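Long-range contacts in conserved lipoprotein, putative (Clostridium novyi, PDB 4L1N), which is of unknown function but is a putative lipoprotein whose DUF4652 domain belongs to the beta-propeller clan: residues K49-K54 with G156-L161; D128-V133 with L148-I153. One frame throughout, in Å; residues are numbered along the deposited sequence.

Interaction 1: residues K49-K54 with G156-L161; sequences KKMFLK and GQATEL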
# COMPACT_ATOMS: atom_id res chain seq x y z
N LYS A 49 -9.17 -2.09 -11.63
CA LYS A 49 -8.13 -2.44 -12.59
C LYS A 49 -7.15 -3.42 -11.96
O LYS A 49 -6.78 -3.25 -10.80
CB LYS A 49 -7.38 -1.18 -13.06
CG LYS A 49 -8.17 -0.34 -14.06
CD LYS A 49 -7.59 1.05 -14.25
CE LYS A 49 -8.46 1.91 -15.14
NZ LYS A 49 -7.77 3.16 -15.57
N LYS A 50 -6.71 -4.42 -12.74
CA LYS A 50 -5.72 -5.40 -12.31
C LYS A 50 -4.34 -4.72 -12.26
O LYS A 50 -3.60 -4.67 -13.25
CB LYS A 50 -5.72 -6.60 -13.25
CG LYS A 50 -5.54 -7.92 -12.54
CD LYS A 50 -4.19 -8.52 -12.82
CE LYS A 50 -4.18 -9.96 -12.40
NZ LYS A 50 -3.98 -10.12 -10.94
N MSE A 51 -4.05 -4.10 -11.10
CA MSE A 51 -2.81 -3.35 -10.85
C MSE A 51 -1.69 -4.23 -10.39
O MSE A 51 -0.52 -3.89 -10.60
CB MSE A 51 -3.04 -2.30 -9.79
CG MSE A 51 -3.57 -1.00 -10.32
SE MSE A 51 -3.34 0.30 -8.92
CE MSE A 51 -1.57 0.98 -9.40
N PHE A 52 -2.05 -5.32 -9.69
CA PHE A 52 -1.13 -6.26 -9.07
C PHE A 52 -1.23 -7.65 -9.66
O PHE A 52 -2.30 -8.10 -10.07
CB PHE A 52 -1.39 -6.31 -7.56
CG PHE A 52 -1.01 -5.05 -6.82
CD1 PHE A 52 -1.91 -4.00 -6.70
CD2 PHE A 52 0.25 -4.92 -6.25
CE1 PHE A 52 -1.55 -2.84 -6.02
CE2 PHE A 52 0.60 -3.75 -5.57
CZ PHE A 52 -0.31 -2.74 -5.44
N LEU A 53 -0.09 -8.34 -9.69
CA LEU A 53 0.07 -9.69 -10.19
C LEU A 53 0.28 -10.62 -9.00
O LEU A 53 1.13 -10.32 -8.15
CB LEU A 53 1.25 -9.77 -11.17
CG LEU A 53 1.27 -8.81 -12.36
CD1 LEU A 53 2.62 -8.84 -13.05
CD2 LEU A 53 0.16 -9.13 -13.35
N LYS A 54 -0.51 -11.70 -8.90
CA LYS A 54 -0.34 -12.64 -7.80
C LYS A 54 0.76 -13.64 -8.20
O LYS A 54 0.63 -14.32 -9.23
CB LYS A 54 -1.67 -13.33 -7.45
CG LYS A 54 -1.54 -14.24 -6.24
CD LYS A 54 -2.71 -15.16 -6.04
CE LYS A 54 -2.41 -16.09 -4.88
NZ LYS A 54 -3.34 -17.25 -4.80
N GLY A 156 -5.69 -9.14 -6.95
CA GLY A 156 -4.81 -8.03 -7.27
C GLY A 156 -5.54 -6.87 -7.92
O GLY A 156 -4.91 -5.91 -8.36
N GLN A 157 -6.89 -6.97 -7.98
CA GLN A 157 -7.83 -5.98 -8.49
C GLN A 157 -7.85 -4.80 -7.51
O GLN A 157 -8.03 -5.02 -6.31
CB GLN A 157 -9.23 -6.62 -8.66
CG GLN A 157 -10.03 -6.11 -9.85
CD GLN A 157 -9.53 -6.57 -11.20
OE1 GLN A 157 -8.62 -7.39 -11.31
NE2 GLN A 157 -10.11 -6.04 -12.27
N ALA A 158 -7.61 -3.57 -8.02
CA ALA A 158 -7.52 -2.37 -7.19
C ALA A 158 -8.50 -1.29 -7.61
O ALA A 158 -8.68 -1.09 -8.81
CB ALA A 158 -6.10 -1.83 -7.26
N THR A 159 -9.13 -0.59 -6.62
CA THR A 159 -10.06 0.54 -6.82
C THR A 159 -9.54 1.71 -5.96
O THR A 159 -9.10 1.47 -4.84
CB THR A 159 -11.56 0.19 -6.50
OG1 THR A 159 -11.81 0.28 -5.10
CG2 THR A 159 -11.98 -1.18 -6.95
N GLU A 160 -9.59 2.97 -6.48
CA GLU A 160 -9.12 4.13 -5.73
C GLU A 160 -9.97 4.40 -4.53
O GLU A 160 -11.20 4.28 -4.61
CB GLU A 160 -9.12 5.41 -6.59
CG GLU A 160 -8.18 5.45 -7.79
CD GLU A 160 -8.22 6.77 -8.55
OE1 GLU A 160 -9.01 7.67 -8.17
OE2 GLU A 160 -7.48 6.90 -9.55
N LEU A 161 -9.36 4.80 -3.42
CA LEU A 161 -10.10 5.20 -2.22
C LEU A 161 -9.95 6.69 -2.04
O LEU A 161 -10.88 7.36 -1.58
CB LEU A 161 -9.59 4.48 -0.96
CG LEU A 161 -10.04 3.08 -0.72
CD1 LEU A 161 -9.27 2.49 0.45
CD2 LEU A 161 -11.51 3.03 -0.44
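The F52 ring receives the carbonyl oxygen of G156 at its edge and in its plane, at 3.9 Å from CD1; V151, I135, L109 and L111 also pack against this buried side chain. CG lies beside the backbone N and anti to the carbonyl carbon (chi1 -69°), and that same F52 N bonds to G156 O at 3.2 Å. M51 N also points to G156 O, but weakly, with an N-H...O angle of only 129°. The Q157 and K50 side chains cross at about a right angle, and Q157 OE1 comes to 3.4 Å from K50 CG.

The contact joins the N-terminal strand 49-56 to 157-160 within a large antiparallel sheet, consistent with the beta-propeller clan. K49 and A158 form the hydrogen-bonded pair, with K49 N to A158 O at 3.0 Å and A158 N to K49 O at 2.9 Å; K50 and Q157 form the adjoining non-hydrogen-bonded pair. The ladder is then interrupted by an inverse gamma turn centred on K50, beyond which F52 N is again bonded to the other segment, at G156 O, although no further bridge pair forms. The positive phi of G156 (77°) is a conformation that favours glycine.

Bent at chi2 and chi4, the K50 chain brings NZ back to F52 O, 2.8 Å away in the carbonyl plane, and NZ is also hydrogen-bonded to T155 O, its strongest polar partner. On the sheet face of K49 and A158, M51 SE rests 3.9 Å from A158 CB, with Y149 and L111 also against the M51 side chain.

Interaction 2: residues D128-V133 with L148-I153; sequences DNNLMV and LYKVNI
V133 and V151 meet branch to branch, CG2 to CG2 at 3.6 Å, their side chains inclined obliquely to each other. In both residues chi1 is near 180°, a setting that puts CG1 anti to the backbone N and leaves CG2 anti to the carbonyl carbon as the touching methyl. L131, on the same face, meets I153 just past the strand at about a right angle, and L131 CG is 3.8 Å from I153 CG2.

The other face carries N130, M132, K150 and N152. The N130 and K150 side chains slant across one another, with N130 CB 3.9 Å from K150 CG; their closest approach is aliphatic. N130 CG sits beside the backbone N, and OD1 lies over the opposite strand, 3.3 Å from N152 CA. N130 ND2 is hydrogen-bonded to D127 OD1, while N152 OD1 accepts from E154 N. M132 CB reaches L148 CD1 more loosely, at 4.2 Å.

Beneath these side chains runs a regular antiparallel ladder. L131 with V151 and V133 with Y149 are hydrogen-bonded pairs, closed by L131 N to V151 O and V151 N to L131 O, V133 N to Y149 O and Y149 N to V133 O, all 2.8 Å; N130 with N152 and M132 with K150 are the non-hydrogen-bonded pairs between and beyond them. I153 N to N129 O, at 3.1 Å, extends the bonding past the strand end. The N-to-C directions of segments 130-133 and 148-152 differ by 149°, the departure from exactly antiparallel reflecting the twist of this beta hairpin.

Strand 118-125 flanks 130-137 in the sheet, offering W125 to L131 and I153 and I123 to V133. Strand 95-100 meets the L131 and V133 face through I96, whereas strand 169-177 of the three-stranded sheet contacts M132 and L148.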
# COMPACT_ATOMS: atom_id res chain seq x y z
N ASP A 128 -11.41 -8.32 5.57
CA ASP A 128 -10.69 -9.60 5.67
C ASP A 128 -10.17 -10.11 4.32
O ASP A 128 -9.45 -11.11 4.30
CB ASP A 128 -11.56 -10.68 6.35
CG ASP A 128 -12.00 -10.29 7.75
OD1 ASP A 128 -11.12 -10.04 8.61
OD2 ASP A 128 -13.23 -10.24 7.98
N ASN A 129 -10.48 -9.41 3.21
CA ASN A 129 -10.04 -9.84 1.88
C ASN A 129 -9.33 -8.75 1.10
O ASN A 129 -8.81 -9.05 0.03
CB ASN A 129 -11.24 -10.33 1.07
CG ASN A 129 -11.96 -11.47 1.72
OD1 ASN A 129 -11.42 -12.57 1.91
ND2 ASN A 129 -13.20 -11.21 2.10
N ASN A 130 -9.32 -7.51 1.61
CA ASN A 130 -8.68 -6.40 0.90
C ASN A 130 -7.76 -5.60 1.80
O ASN A 130 -7.97 -5.52 3.01
CB ASN A 130 -9.73 -5.46 0.30
CG ASN A 130 -10.76 -6.13 -0.56
OD1 ASN A 130 -10.60 -6.28 -1.76
ND2 ASN A 130 -11.86 -6.52 0.05
N LEU A 131 -6.78 -4.95 1.17
CA LEU A 131 -5.83 -4.03 1.80
C LEU A 131 -6.07 -2.59 1.35
O LEU A 131 -6.67 -2.35 0.30
CB LEU A 131 -4.38 -4.39 1.43
CG LEU A 131 -3.73 -5.63 2.00
CD1 LEU A 131 -2.54 -6.01 1.18
CD2 LEU A 131 -3.30 -5.42 3.44
N MSE A 132 -5.58 -1.65 2.16
CA MSE A 132 -5.45 -0.25 1.85
C MSE A 132 -4.03 -0.09 1.44
O MSE A 132 -3.14 -0.42 2.22
CB MSE A 132 -5.79 0.64 3.04
CG MSE A 132 -7.28 0.79 3.27
SE MSE A 132 -7.65 1.95 4.74
CE MSE A 132 -6.40 1.24 6.09
N VAL A 133 -3.79 0.28 0.18
CA VAL A 133 -2.42 0.40 -0.31
C VAL A 133 -2.15 1.83 -0.82
O VAL A 133 -2.92 2.37 -1.62
CB VAL A 133 -2.08 -0.67 -1.41
CG1 VAL A 133 -0.62 -0.60 -1.83
CG2 VAL A 133 -2.44 -2.07 -0.96
N LEU A 148 -4.19 6.38 -2.57
CA LEU A 148 -4.71 5.31 -1.73
C LEU A 148 -5.68 4.47 -2.56
O LEU A 148 -6.56 5.02 -3.26
CB LEU A 148 -5.40 5.89 -0.47
CG LEU A 148 -5.91 4.97 0.63
CD1 LEU A 148 -4.79 4.40 1.44
CD2 LEU A 148 -6.74 5.76 1.63
N TYR A 149 -5.46 3.14 -2.54
CA TYR A 149 -6.25 2.13 -3.24
C TYR A 149 -6.76 1.07 -2.29
O TYR A 149 -6.14 0.83 -1.24
CB TYR A 149 -5.38 1.42 -4.29
CG TYR A 149 -4.86 2.29 -5.42
CD1 TYR A 149 -5.60 2.47 -6.58
CD2 TYR A 149 -3.61 2.90 -5.33
CE1 TYR A 149 -5.13 3.28 -7.62
CE2 TYR A 149 -3.12 3.69 -6.37
CZ TYR A 149 -3.88 3.88 -7.51
OH TYR A 149 -3.35 4.61 -8.55
N LYS A 150 -7.85 0.36 -2.71
CA LYS A 150 -8.43 -0.84 -2.08
C LYS A 150 -7.97 -1.99 -2.93
O LYS A 150 -8.36 -2.05 -4.10
CB LYS A 150 -9.96 -0.76 -2.00
CG LYS A 150 -10.60 -1.96 -1.29
CD LYS A 150 -12.12 -1.80 -1.16
CE LYS A 150 -12.90 -2.62 -2.15
NZ LYS A 150 -13.89 -3.49 -1.47
N VAL A 151 -7.08 -2.85 -2.41
CA VAL A 151 -6.52 -3.94 -3.23
C VAL A 151 -6.91 -5.33 -2.70
O VAL A 151 -6.62 -5.66 -1.55
CB VAL A 151 -4.97 -3.79 -3.31
CG1 VAL A 151 -4.34 -4.91 -4.14
CG2 VAL A 151 -4.59 -2.40 -3.86
N ASN A 152 -7.53 -6.15 -3.56
CA ASN A 152 -7.93 -7.53 -3.26
C ASN A 152 -6.68 -8.40 -3.16
O ASN A 152 -5.92 -8.51 -4.12
CB ASN A 152 -8.87 -8.03 -4.34
CG ASN A 152 -9.62 -9.31 -4.00
OD1 ASN A 152 -9.04 -10.34 -3.63
ND2 ASN A 152 -10.92 -9.27 -4.18
N ILE A 153 -6.47 -9.00 -1.97
CA ILE A 153 -5.27 -9.80 -1.65
C ILE A 153 -5.14 -11.04 -2.53
O ILE A 153 -4.04 -11.59 -2.63
CB ILE A 153 -5.15 -10.17 -0.15
CG1 ILE A 153 -6.24 -11.15 0.32
CG2 ILE A 153 -5.06 -8.93 0.72
CD1 ILE A 153 -5.80 -12.05 1.40

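Interactions 1 and 2 join consecutive strands of one antiparallel sheet, in the order 49-56, 157-160, 147-152, 130-137, with their centres about 8 Å apart. The seam between them is backbone bonding: T159 O to K150 N is 2.7 Å and L161 N to L148 O is 2.8 Å, both probable hydrogen bonds. Side chains continue across it, with F52 CD1 at 3.6 Å from V151 CG1 and M51 SE at 3.7 Å from Y149 CE1. Along the chain, interaction 2 is nested inside the loop closed by interaction 1: strand 49-56 pairs with 157-160, which follows the 130-137/147-152 hairpin in sequence and separates it from 49-56 in the sheet. No active site or ligand is known to relate to either contact.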